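Local coordinates for protein transcriptional regulator, LacI family (Corynebacterium glutamicum, PDB 3H5T) that probably activates, in an inositol-dependent way, transcription of the gene for inositol phosphate synthase by binding a palindromic promoter motif, and helps regulate cell wall biogenesis, at residues L74-L79 / Y135-G140; G131-S136 / P153-D158; E257-L262 / F281-Y286. All coordinates share one frame; numbering follows the deposited sequence.

Three contacts lie in the two lobes of the ligand-binding region, which follows the N-terminal helix-turn-helix. Strand 70-75 leads into contact 1, which closes a long loop when the chain returns at residues 135-140. Before that loop is complete, strand 132-135 has opened contact 2, which closes after helix 142-150 at residues 153-158. The two loops therefore overlap: they share Tyr135 and Ser136, and together they tie three adjacent strands of the seven-stranded sheet. Contact 3 follows in series, closing a short loop through strand 271-274. Its helices lie against the other, five-stranded sheet, and its nearest atoms are about 14 Å from contact 1 and about 15 Å from contact 2.

Contact 1 (L74-L79 / Y135-G140); sequences LLTEDL and YSVAKG
Leu74 and Tyr135 meet where two neighbouring parallel strands are ending: the amide N of Tyr135 donates to Leu74 O at 3.2 Å, with an N-H...O angle of 159°. The backbones then draw apart, Thr76 CA and Ser136 CA being 7.4 Å from each other, and water fills in for direct bonds. One water accepts from Thr76 N and donates to Tyr135 O at 2.8 Å, continuing the strand pairing by one solvent-mediated step. A second water accepts from Ala138 N and is also hydrogen-bonded to Thr76 OG1, 3.1 Å away. Threonine suits the turn just past the strand, since its hydroxyl holds water while its methyl packs.

With OG1 anti to the backbone N (chi1 -153°), the methyl CG2 of Thr76 falls between N and the carbonyl carbon and comes to 3.7 Å from Ser136 O. Beside it, Val137 CG2 is shared by two partners: Leu74 CD2 at 3.5 Å, the two side chains crossing at about a right angle, and Thr76 CB at 4.0 Å. Branched aliphatic residues thus cover the place where the backbones separate. Leu75 lies beside the ring of Tyr135, though its exact placement there is doubtful. Ser136 CB sits over the ring centre, and the ring also stacks with Phe91, while its OH bonds to Ser88.

These loops leave the C-terminal ends of their strands, the edge that borders the ligand cleft in periplasmic-binding-protein folds; consistent with this, Glu77 reaches Arg198 of the other lobe in a salt bridge. Leu74 and Val137 pack on helix 142-150, Leu75 touches helix 81-84, and strand 103-108 pairs with strand 70-75 on its far side.

Contact 2 (G131-S136 / P153-D158); sequences GVVIYS and PAVIAD
Val155 lays its CG1 methyl against Val133 CG2 at 3.7 Å, the two valines rising together from adjacent parallel strands. With chi1 at 58°, that methyl stands between the backbone N and the carbonyl carbon of Val155, and it also packs on Val133 CA. Further along the same face, Tyr135 turns the edge of its ring to Ala157 CB, and the small alanine leaves room for the broad ring. Asp158 then brings OD1 to 3.8 Å from Tyr135 CE1, ring and carboxylate planes tilted 32° apart; this oxygen forms a salt bridge with Lys324.

The other face carries Val132, Ile134, Ala154 and Ile156. Val132 CG1 meets Ala154 CB at 3.5 Å, and Ile156 CG1 lies 3.9 Å from Ile134 CB, the isoleucines likewise running alongside each other. Ile134 CD1 also reaches Ala154 CB, at 4.3 Å, so the alanine is met by both Val132 and Ile134. Beta-branched residues suit these extended backbones and present methyl groups to the layers on both sides.

Five hydrogen bonds in an unbroken parallel ladder hold the strands in register. Val155 takes both ends of one step, giving its N to Val132 O and receiving Ile134 N on its O at 2.7 Å, so that its bonds straddle Val133. Ala157 repeats the pattern two residues on, with N to Ile134 O at 2.8 Å and its O accepting from Ser136 N, bracketing Tyr135.

The pair is the two strands of a beta-alpha-beta unit in a Rossmann-like sheet. Its connecting helix 142-150 covers Val132, Ile134 and Ala154, helix 321-336 covers Val133 and Val155, and strands 70-75 and 168-171 flank the pair.

Contact 3 (E257-L262 / F281-Y286); sequences EVAKEL and FGVLEY
Lys260 and Tyr286 meet through a CH-pi contact. The lysine CA stands over the face of the tyrosine ring, 3.8 Å from its centroid and 11° from the ring normal. A chi1 of 168° sets Tyr286 CG anti to its backbone N, toward the other helix, and chi2 turns the ring so that its face meets Lys260 CA. The lysine chain crosses the tyrosine at about a right angle: CB lies 3.7 Å from Tyr286 CD1, CG is close to CE1, and the rest of the chain leads its ammonium end away. A long side chain serves well here, its methylenes covering an aromatic rim while its charge is carried clear.

Apolar packing is the second kind. Ala259 points its CB at the second helix, meeting Val283 CG2 at 3.9 Å and also Tyr286 CB. The same methyl sits against a backbone carbonyl, Gly282 O, at 3.6 Å. With only a methyl on Ala259 and no side chain on Gly282, the short helical axes can come within 8.2 Å, at a crossing angle of -65°.

The contact joins successive helices of the lobe built on the five-stranded sheet. Leu262 and Val283 both rest on Leu195 of strand 192-197, Val258 packs on strand 244-247, Tyr286 also touches Phe256 and Leu263 of helix 252-265, and a salt bridge from Glu285 to Arg252 links the two helices a second time.

Contact 1 (L74-L79 / Y135-G140)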
# COMPACT_ATOMS: atom_id res chain seq x y z
N LEU A 74 -3.88 -10.73 5.97
CA LEU A 74 -2.92 -10.84 7.04
C LEU A 74 -2.05 -9.61 7.05
O LEU A 74 -1.37 -9.31 6.07
CB LEU A 74 -2.05 -12.08 6.86
CG LEU A 74 -1.13 -12.37 8.05
CD1 LEU A 74 -1.36 -13.79 8.54
CD2 LEU A 74 0.31 -12.15 7.64
N LEU A 75 -2.09 -8.89 8.16
CA LEU A 75 -1.33 -7.66 8.32
C LEU A 75 -0.30 -7.89 9.43
O LEU A 75 -0.65 -8.19 10.57
CB LEU A 75 -2.28 -6.52 8.71
CG LEU A 75 -1.87 -5.07 8.44
CD1 LEU A 75 -1.66 -4.88 6.96
CD2 LEU A 75 -2.95 -4.11 8.90
N THR A 76 0.98 -7.77 9.09
CA THR A 76 2.03 -7.96 10.07
C THR A 76 2.26 -6.63 10.83
O THR A 76 3.39 -6.21 11.11
CB THR A 76 3.32 -8.50 9.35
OG1 THR A 76 4.09 -9.25 10.28
CG2 THR A 76 4.16 -7.38 8.78
N GLU A 77 1.15 -5.97 11.16
CA GLU A 77 1.13 -4.69 11.88
C GLU A 77 -0.05 -4.67 12.84
O GLU A 77 -0.87 -5.58 12.85
CB GLU A 77 0.93 -3.51 10.92
CG GLU A 77 1.92 -3.38 9.80
CD GLU A 77 3.31 -3.17 10.32
OE1 GLU A 77 3.45 -2.88 11.52
OE2 GLU A 77 4.26 -3.29 9.51
N ASP A 78 -0.13 -3.60 13.64
CA ASP A 78 -1.25 -3.43 14.55
C ASP A 78 -2.48 -3.19 13.66
O ASP A 78 -2.37 -2.55 12.60
CB ASP A 78 -1.05 -2.20 15.45
CG ASP A 78 -0.07 -2.45 16.58
OD1 ASP A 78 -0.22 -3.48 17.28
OD2 ASP A 78 0.84 -1.60 16.78
N LEU A 79 -3.62 -3.71 14.07
CA LEU A 79 -4.86 -3.56 13.32
C LEU A 79 -5.15 -2.11 12.93
O LEU A 79 -5.86 -1.86 11.95
CB LEU A 79 -6.03 -4.09 14.14
CG LEU A 79 -7.30 -4.37 13.34
CD1 LEU A 79 -6.99 -5.37 12.23
CD2 LEU A 79 -8.36 -4.92 14.28
N TYR A 135 -0.48 -9.29 2.97
CA TYR A 135 -0.06 -7.93 2.70
C TYR A 135 1.24 -7.47 3.32
O TYR A 135 1.34 -7.29 4.53
CB TYR A 135 -1.17 -6.96 3.11
CG TYR A 135 -0.82 -5.52 2.89
CD1 TYR A 135 -0.41 -5.06 1.64
CD2 TYR A 135 -0.90 -4.59 3.94
CE1 TYR A 135 -0.09 -3.70 1.43
CE2 TYR A 135 -0.58 -3.24 3.74
CZ TYR A 135 -0.18 -2.81 2.48
OH TYR A 135 0.12 -1.48 2.29
N SER A 136 2.24 -7.27 2.46
CA SER A 136 3.53 -6.76 2.88
C SER A 136 4.12 -7.45 4.10
O SER A 136 4.33 -6.84 5.15
CB SER A 136 3.40 -5.26 3.16
OG SER A 136 4.64 -4.68 3.47
N VAL A 137 4.42 -8.73 3.96
CA VAL A 137 4.98 -9.49 5.06
C VAL A 137 6.44 -9.83 4.75
O VAL A 137 6.82 -10.03 3.59
CB VAL A 137 4.14 -10.76 5.29
CG1 VAL A 137 4.84 -11.70 6.24
CG2 VAL A 137 2.78 -10.35 5.84
N ALA A 138 7.26 -9.89 5.79
CA ALA A 138 8.67 -10.18 5.61
C ALA A 138 8.89 -11.57 5.02
O ALA A 138 8.09 -12.48 5.21
CB ALA A 138 9.41 -10.07 6.94
N LYS A 139 9.99 -11.72 4.30
CA LYS A 139 10.33 -13.00 3.73
C LYS A 139 10.74 -13.80 4.96
O LYS A 139 11.36 -13.25 5.87
CB LYS A 139 11.51 -12.87 2.76
CG LYS A 139 11.99 -14.19 2.15
CD LYS A 139 10.93 -14.85 1.28
CE LYS A 139 11.52 -16.01 0.51
NZ LYS A 139 10.55 -16.64 -0.45
N GLY A 140 10.36 -15.07 5.02
CA GLY A 140 10.72 -15.90 6.16
C GLY A 140 9.82 -15.71 7.36
O GLY A 140 10.14 -16.18 8.46
O HOH W 1 6.56 -9.66 8.45
O HOH W 2 2.11 -5.98 6.84

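Contact 2 (G131-S136 / P153-D158)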
# COMPACT_ATOMS: atom_id res chain seq x y z
N GLY A 131 -9.88 -17.77 2.14
CA GLY A 131 -8.67 -17.36 1.45
C GLY A 131 -8.00 -16.19 2.14
O GLY A 131 -8.62 -15.52 2.97
N VAL A 132 -6.75 -15.93 1.81
CA VAL A 132 -6.05 -14.84 2.45
C VAL A 132 -5.15 -14.02 1.54
O VAL A 132 -4.41 -14.56 0.72
CB VAL A 132 -5.19 -15.35 3.63
CG1 VAL A 132 -4.18 -16.35 3.13
CG2 VAL A 132 -4.49 -14.18 4.33
N VAL A 133 -5.25 -12.70 1.67
CA VAL A 133 -4.41 -11.79 0.90
C VAL A 133 -3.28 -11.44 1.85
O VAL A 133 -3.51 -10.81 2.88
CB VAL A 133 -5.18 -10.49 0.53
CG1 VAL A 133 -4.21 -9.47 -0.03
CG2 VAL A 133 -6.28 -10.81 -0.47
N ILE A 134 -2.06 -11.87 1.53
CA ILE A 134 -0.95 -11.57 2.40
C ILE A 134 -0.44 -10.21 2.01
O ILE A 134 -0.03 -9.98 0.87
CB ILE A 134 0.17 -12.63 2.28
CG1 ILE A 134 -0.35 -13.96 2.83
CG2 ILE A 134 1.38 -12.19 3.07
CD1 ILE A 134 0.58 -15.14 2.66
N TYR A 135 -0.48 -9.29 2.97
CA TYR A 135 -0.06 -7.93 2.70
C TYR A 135 1.24 -7.47 3.32
O TYR A 135 1.34 -7.29 4.53
CB TYR A 135 -1.17 -6.96 3.11
CG TYR A 135 -0.82 -5.52 2.89
CD1 TYR A 135 -0.41 -5.06 1.64
CD2 TYR A 135 -0.90 -4.59 3.94
CE1 TYR A 135 -0.09 -3.70 1.43
CE2 TYR A 135 -0.58 -3.24 3.74
CZ TYR A 135 -0.18 -2.81 2.48
OH TYR A 135 0.12 -1.48 2.29
N SER A 136 2.24 -7.27 2.46
CA SER A 136 3.53 -6.76 2.88
C SER A 136 4.12 -7.45 4.10
O SER A 136 4.33 -6.84 5.15
CB SER A 136 3.40 -5.26 3.16
OG SER A 136 4.64 -4.68 3.47
N PRO A 153 -5.70 -20.97 0.33
CA PRO A 153 -5.40 -20.27 -0.93
C PRO A 153 -4.89 -18.88 -0.58
O PRO A 153 -5.53 -18.15 0.19
CB PRO A 153 -6.76 -20.23 -1.63
CG PRO A 153 -7.44 -21.46 -1.14
CD PRO A 153 -7.08 -21.48 0.34
N ALA A 154 -3.75 -18.49 -1.13
CA ALA A 154 -3.23 -17.18 -0.80
C ALA A 154 -2.53 -16.45 -1.93
O ALA A 154 -1.90 -17.05 -2.80
CB ALA A 154 -2.30 -17.31 0.38
N VAL A 155 -2.67 -15.13 -1.90
CA VAL A 155 -2.05 -14.25 -2.87
C VAL A 155 -1.20 -13.28 -2.05
O VAL A 155 -1.59 -12.87 -0.96
CB VAL A 155 -3.09 -13.45 -3.67
CG1 VAL A 155 -3.95 -12.62 -2.72
CG2 VAL A 155 -2.39 -12.53 -4.65
N ILE A 156 -0.03 -12.93 -2.57
CA ILE A 156 0.86 -12.02 -1.86
C ILE A 156 0.95 -10.66 -2.56
O ILE A 156 1.05 -10.60 -3.78
CB ILE A 156 2.29 -12.63 -1.77
CG1 ILE A 156 2.27 -13.84 -0.83
CG2 ILE A 156 3.28 -11.58 -1.29
CD1 ILE A 156 3.49 -14.72 -0.99
N ALA A 157 0.92 -9.59 -1.77
CA ALA A 157 1.03 -8.23 -2.30
C ALA A 157 2.27 -7.55 -1.72
O ALA A 157 2.51 -7.61 -0.51
CB ALA A 157 -0.21 -7.42 -1.98
N ASP A 158 3.04 -6.91 -2.58
CA ASP A 158 4.25 -6.21 -2.18
C ASP A 158 5.41 -7.13 -1.78
O ASP A 158 6.51 -7.00 -2.30
CB ASP A 158 3.93 -5.24 -1.04
CG ASP A 158 3.54 -3.86 -1.54
OD1 ASP A 158 2.96 -3.08 -0.74
OD2 ASP A 158 3.82 -3.55 -2.72

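Contact 3 (E257-L262 / F281-Y286)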
# COMPACT_ATOMS: atom_id res chain seq x y z
N GLU A 257 10.39 11.39 14.91
CA GLU A 257 11.59 11.10 15.67
C GLU A 257 12.75 10.71 14.76
O GLU A 257 13.79 11.36 14.76
CB GLU A 257 11.33 9.97 16.67
CG GLU A 257 10.27 10.25 17.72
CD GLU A 257 10.67 11.34 18.71
OE1 GLU A 257 11.88 11.52 18.94
OE2 GLU A 257 9.77 12.00 19.26
N VAL A 258 12.57 9.65 13.98
CA VAL A 258 13.63 9.19 13.09
C VAL A 258 14.12 10.29 12.15
O VAL A 258 15.28 10.29 11.73
CB VAL A 258 13.19 7.95 12.26
CG1 VAL A 258 12.33 8.37 11.08
CG2 VAL A 258 14.41 7.18 11.78
N ALA A 259 13.25 11.25 11.83
CA ALA A 259 13.64 12.35 10.95
C ALA A 259 14.48 13.36 11.73
O ALA A 259 15.46 13.89 11.22
CB ALA A 259 12.41 13.02 10.37
N LYS A 260 14.10 13.61 12.97
CA LYS A 260 14.84 14.54 13.81
C LYS A 260 16.25 14.02 14.04
O LYS A 260 17.22 14.74 13.86
CB LYS A 260 14.12 14.72 15.15
CG LYS A 260 14.94 15.45 16.21
CD LYS A 260 14.22 15.48 17.56
CE LYS A 260 12.92 16.26 17.47
NZ LYS A 260 12.26 16.41 18.80
N GLU A 261 16.37 12.75 14.41
CA GLU A 261 17.68 12.15 14.68
C GLU A 261 18.65 12.23 13.51
O GLU A 261 19.82 12.55 13.69
CB GLU A 261 17.51 10.69 15.11
CG GLU A 261 18.65 10.20 15.98
CD GLU A 261 18.72 8.70 16.06
OE1 GLU A 261 17.70 8.06 16.40
OE2 GLU A 261 19.82 8.16 15.79
N LEU A 262 18.17 11.93 12.31
CA LEU A 262 19.00 11.94 11.11
C LEU A 262 19.51 13.33 10.74
O LEU A 262 20.68 13.50 10.39
CB LEU A 262 18.21 11.37 9.93
CG LEU A 262 18.91 11.37 8.57
CD1 LEU A 262 19.99 10.32 8.56
CD2 LEU A 262 17.91 11.11 7.47
N PHE A 281 6.68 12.85 5.28
CA PHE A 281 5.87 13.75 6.09
C PHE A 281 6.42 13.94 7.49
O PHE A 281 6.18 14.97 8.12
CB PHE A 281 4.42 13.26 6.14
CG PHE A 281 3.63 13.63 4.92
CD1 PHE A 281 3.10 14.90 4.79
CD2 PHE A 281 3.53 12.74 3.86
CE1 PHE A 281 2.47 15.29 3.61
CE2 PHE A 281 2.90 13.12 2.67
CZ PHE A 281 2.37 14.40 2.55
N GLY A 282 7.17 12.95 7.97
CA GLY A 282 7.78 13.06 9.28
C GLY A 282 8.93 14.04 9.16
O GLY A 282 9.29 14.70 10.13
N VAL A 283 9.49 14.13 7.97
CA VAL A 283 10.60 15.04 7.68
C VAL A 283 10.07 16.46 7.54
O VAL A 283 10.78 17.43 7.86
CB VAL A 283 11.33 14.66 6.37
CG1 VAL A 283 12.36 15.71 6.04
CG2 VAL A 283 11.98 13.30 6.50
N LEU A 284 8.85 16.59 7.04
CA LEU A 284 8.23 17.91 6.85
C LEU A 284 7.74 18.43 8.20
O LEU A 284 7.89 19.61 8.52
CB LEU A 284 7.08 17.83 5.85
CG LEU A 284 7.50 17.49 4.41
CD1 LEU A 284 6.27 17.18 3.55
CD2 LEU A 284 8.29 18.65 3.85
N GLU A 285 7.15 17.54 8.99
CA GLU A 285 6.66 17.92 10.30
C GLU A 285 7.85 18.27 11.17
O GLU A 285 7.72 19.07 12.10
CB GLU A 285 5.87 16.77 10.93
CG GLU A 285 5.08 17.18 12.17
CD GLU A 285 4.25 16.04 12.74
OE1 GLU A 285 3.56 15.34 11.95
OE2 GLU A 285 4.27 15.85 13.97
N TYR A 286 9.01 17.68 10.88
CA TYR A 286 10.21 17.98 11.67
C TYR A 286 10.83 19.31 11.23
O TYR A 286 11.17 20.13 12.07
CB TYR A 286 11.28 16.90 11.55
CG TYR A 286 12.59 17.40 12.13
CD1 TYR A 286 12.70 17.68 13.49
CD2 TYR A 286 13.66 17.72 11.30
CE1 TYR A 286 13.85 18.28 14.01
CE2 TYR A 286 14.82 18.32 11.82
CZ TYR A 286 14.89 18.60 13.17
OH TYR A 286 16.01 19.21 13.69